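PDB 3PPB: putative tetR family transcription regulator from Shewanella loihica, which probably binds DNA through an N-terminal helix-turn-helix domain and regulates transcription, as other members of the TetR family do. Local coordinates for residues Gln25-Thr30 against Ser52-Leu57. Numbering follows the deposited sequence.
Sequences QGFHGT and SKEQLL
K53 NZ is gripped by two backbone carbonyls of the loop 25-30. It donates to T30 O at 2.7 Å and to F27 O at 2.8 Å. The T30 carbonyl points almost straight at the nitrogen, with a C=O...N angle of 162°. At F27 O the donor comes in from a more bent direction, 137°, and lies tilted from the carbonyl plane. The two oxygens come from the first and last residues of a type I beta turn, F27 to T30. The turn's own bond, T30 N to F27 O, is weak. K53 NZ bridges the same two residues through their carbonyls.

The lysine chain reaches the turn by passing over one face of the F27 ring. CG of K53 is anti to its backbone N, and a bend at chi3 (67°) brings the end of the chain round to the carbonyls. K53 CE sits 3.8 Å from the F27 ring centroid, a CH-pi contact, and K53 NZ stands 4.7 Å from that centroid in cation-pi geometry. An alanine in place of K53 would probably leave the F27 and T30 carbonyls without this mate and open a gap over the ring face.

E54 OE2 meets the edge of the ring, 3.6 Å from F27 CZ, with the carboxylate turned steeply against the ring. L57 CD2 makes an off-centre CH-pi contact with the F27 ring, 3.7 Å from F27 CD1. F22 and Y110 also touch F27, and L57 reaches F106 on helix 101-110.

T30 OG1 donates to G26 O, just ahead of the turn. The helix that carries K53 starts at an N-cap, S52 OG accepting from Q55 N. The contact joins the loop between helices 10-24 and 32-39, in the probable DNA-binding three-helix bundle, to the first turn of helix 53-74, which in TetR-family proteins leads from that bundle to the rest of the chain.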
ATOM      1  N   GLN A  25     -17.643   0.950  -2.343  1.00 48.82           N
ATOM      2  CA  GLN A  25     -18.261   0.193  -1.241  1.00 49.26           C
ATOM      3  C   GLN A  25     -17.444  -0.999  -0.726  1.00 53.35           C
ATOM      4  O   GLN A  25     -17.881  -1.666   0.206  1.00 56.33           O
ATOM      5  CB  GLN A  25     -19.616  -0.348  -1.692  1.00 51.27           C
ATOM      6  CG  GLN A  25     -20.666   0.717  -1.938  1.00 60.76           C
ATOM      7  CD  GLN A  25     -21.948   0.156  -2.499  1.00 77.05           C
ATOM      8  OE1 GLN A  25     -22.775   0.898  -3.038  1.00 76.18           O
ATOM      9  NE2 GLN A  25     -22.156  -1.154  -2.385  1.00 60.43           N
ATOM     10  N   GLY A  26     -16.327  -1.308  -1.370  1.00 44.96           N
ATOM     11  CA  GLY A  26     -15.509  -2.451  -0.995  1.00 43.35           C
ATOM     12  C   GLY A  26     -16.020  -3.745  -1.596  1.00 46.27           C
ATOM     13  O   GLY A  26     -17.109  -3.786  -2.162  1.00 45.31           O
ATOM     14  N   PHE A  27     -15.239  -4.807  -1.467  1.00 43.48           N
ATOM     15  CA  PHE A  27     -15.565  -6.124  -1.995  1.00 44.95           C
ATOM     16  C   PHE A  27     -16.681  -6.789  -1.174  1.00 52.61           C
ATOM     17  O   PHE A  27     -17.680  -7.197  -1.749  1.00 52.24           O
ATOM     18  CB  PHE A  27     -14.299  -7.007  -2.044  1.00 45.70           C
ATOM     19  CG  PHE A  27     -14.555  -8.446  -2.410  1.00 47.16           C
ATOM     20  CD1 PHE A  27     -14.753  -8.815  -3.734  1.00 49.84           C
ATOM     21  CD2 PHE A  27     -14.583  -9.433  -1.434  1.00 49.75           C
ATOM     22  CE1 PHE A  27     -14.976 -10.143  -4.075  1.00 52.30           C
ATOM     23  CE2 PHE A  27     -14.840 -10.760  -1.770  1.00 54.29           C
ATOM     24  CZ  PHE A  27     -15.036 -11.107  -3.089  1.00 52.83           C
ATOM     25  N   HIS A  28     -16.514  -6.891   0.159  1.00 52.53           N
ATOM     26  CA  HIS A  28     -17.503  -7.524   1.035  1.00 54.66           C
ATOM     27  C   HIS A  28     -18.701  -6.613   1.305  1.00 57.16           C
ATOM     28  O   HIS A  28     -19.750  -7.109   1.726  1.00 58.27           O
ATOM     29  CB  HIS A  28     -16.872  -7.957   2.357  1.00 56.98           C
ATOM     30  CG  HIS A  28     -15.754  -8.943   2.220  1.00 60.93           C
ATOM     31  ND1 HIS A  28     -15.984 -10.244   1.800  1.00 64.08           N
ATOM     32  CD2 HIS A  28     -14.442  -8.799   2.504  1.00 62.13           C
ATOM     33  CE1 HIS A  28     -14.801 -10.835   1.818  1.00 63.05           C
ATOM     34  NE2 HIS A  28     -13.844 -10.003   2.230  1.00 62.24           N
ATOM     35  N   GLY A  29     -18.543  -5.308   1.052  1.00 51.72           N
ATOM     36  CA  GLY A  29     -19.612  -4.324   1.193  1.00 51.88           C
ATOM     37  C   GLY A  29     -20.525  -4.277  -0.023  1.00 55.09           C
ATOM     38  O   GLY A  29     -21.571  -3.617  -0.002  1.00 56.45           O
ATOM     39  N   THR A  30     -20.136  -4.986  -1.092  1.00 49.45           N
ATOM     40  CA  THR A  30     -20.877  -5.043  -2.352  1.00 49.90           C
ATOM     41  C   THR A  30     -21.478  -6.426  -2.577  1.00 52.72           C
ATOM     42  O   THR A  30     -20.755  -7.415  -2.551  1.00 51.13           O
ATOM     43  CB  THR A  30     -19.938  -4.676  -3.514  1.00 59.21           C
ATOM     44  OG1 THR A  30     -19.467  -3.348  -3.321  1.00 59.75           O
ATOM     45  CG2 THR A  30     -20.601  -4.792  -4.882  1.00 58.28           C
ATOM     46  N   SER A  52     -18.416 -16.842  -8.942  1.00 59.72           N
ATOM     47  CA  SER A  52     -18.363 -16.290  -7.594  1.00 57.39           C
ATOM     48  C   SER A  52     -17.927 -14.829  -7.663  1.00 57.69           C
ATOM     49  O   SER A  52     -17.414 -14.380  -8.698  1.00 56.46           O
ATOM     50  CB  SER A  52     -17.435 -17.112  -6.704  1.00 59.63           C
ATOM     51  OG  SER A  52     -16.068 -16.928  -7.037  1.00 62.22           O
ATOM     52  N   LYS A  53     -18.160 -14.079  -6.571  1.00 52.18           N
ATOM     53  CA  LYS A  53     -17.786 -12.669  -6.480  1.00 50.01           C
ATOM     54  C   LYS A  53     -16.259 -12.562  -6.450  1.00 52.15           C
ATOM     55  O   LYS A  53     -15.703 -11.600  -6.975  1.00 50.47           O
ATOM     56  CB  LYS A  53     -18.423 -12.042  -5.245  1.00 52.15           C
ATOM     57  CG  LYS A  53     -18.537 -10.524  -5.316  1.00 57.11           C
ATOM     58  CD  LYS A  53     -19.301  -9.961  -4.121  1.00 60.23           C
ATOM     59  CE  LYS A  53     -18.565 -10.128  -2.809  1.00 57.01           C
ATOM     60  NZ  LYS A  53     -19.317  -9.528  -1.688  1.00 62.38           N
ATOM     61  N   GLU A  54     -15.598 -13.589  -5.866  1.00 47.54           N
ATOM     62  CA  GLU A  54     -14.153 -13.771  -5.779  1.00 46.25           C
ATOM     63  C   GLU A  54     -13.548 -13.850  -7.189  1.00 49.68           C
ATOM     64  O   GLU A  54     -12.580 -13.140  -7.466  1.00 46.95           O
ATOM     65  CB  GLU A  54     -13.827 -15.049  -4.982  1.00 48.04           C
ATOM     66  CG  GLU A  54     -14.006 -14.940  -3.473  1.00 50.52           C
ATOM     67  CD  GLU A  54     -15.418 -14.903  -2.921  1.00 67.70           C
ATOM     68  OE1 GLU A  54     -16.363 -15.321  -3.627  1.00 55.03           O
ATOM     69  OE2 GLU A  54     -15.577 -14.463  -1.760  1.00 64.98           O
ATOM     70  N   GLN A  55     -14.141 -14.683  -8.086  1.00 48.27           N
ATOM     71  CA  GLN A  55     -13.680 -14.832  -9.474  1.00 48.91           C
ATOM     72  C   GLN A  55     -13.841 -13.523 -10.256  1.00 50.97           C
ATOM     73  O   GLN A  55     -12.955 -13.177 -11.037  1.00 49.06           O
ATOM     74  CB  GLN A  55     -14.411 -15.979 -10.173  1.00 52.50           C
ATOM     75  CG  GLN A  55     -13.643 -17.285 -10.003  1.00 76.39           C
ATOM     76  CD  GLN A  55     -14.442 -18.493 -10.404  1.00 97.15           C
ATOM     77  OE1 GLN A  55     -15.093 -19.138  -9.575  1.00 87.84           O
ATOM     78  NE2 GLN A  55     -14.369 -18.852 -11.678  1.00 95.35           N
ATOM     79  N   LEU A  56     -14.955 -12.783 -10.021  1.00 46.09           N
ATOM     80  CA  LEU A  56     -15.188 -11.487 -10.651  1.00 44.36           C
ATOM     81  C   LEU A  56     -14.086 -10.501 -10.220  1.00 45.13           C
ATOM     82  O   LEU A  56     -13.521  -9.823 -11.079  1.00 45.76           O
ATOM     83  CB  LEU A  56     -16.593 -10.959 -10.303  1.00 44.91           C
ATOM     84  CG  LEU A  56     -17.003  -9.535 -10.744  1.00 49.24           C
ATOM     85  CD1 LEU A  56     -16.708  -9.265 -12.239  1.00 49.65           C
ATOM     86  CD2 LEU A  56     -18.494  -9.286 -10.437  1.00 49.29           C
ATOM     87  N   LEU A  57     -13.751 -10.452  -8.915  1.00 37.66           N
ATOM     88  CA  LEU A  57     -12.675  -9.582  -8.423  1.00 36.04           C
ATOM     89  C   LEU A  57     -11.324  -9.970  -9.058  1.00 40.37           C
ATOM     90  O   LEU A  57     -10.559  -9.089  -9.439  1.00 39.23           O
ATOM     91  CB  LEU A  57     -12.560  -9.615  -6.878  1.00 35.56           C
ATOM     92  CG  LEU A  57     -11.332  -8.880  -6.280  1.00 39.96           C
ATOM     93  CD1 LEU A  57     -11.374  -7.403  -6.596  1.00 39.67           C
ATOM     94  CD2 LEU A  57     -11.189  -9.129  -4.781  1.00 42.73           C
TER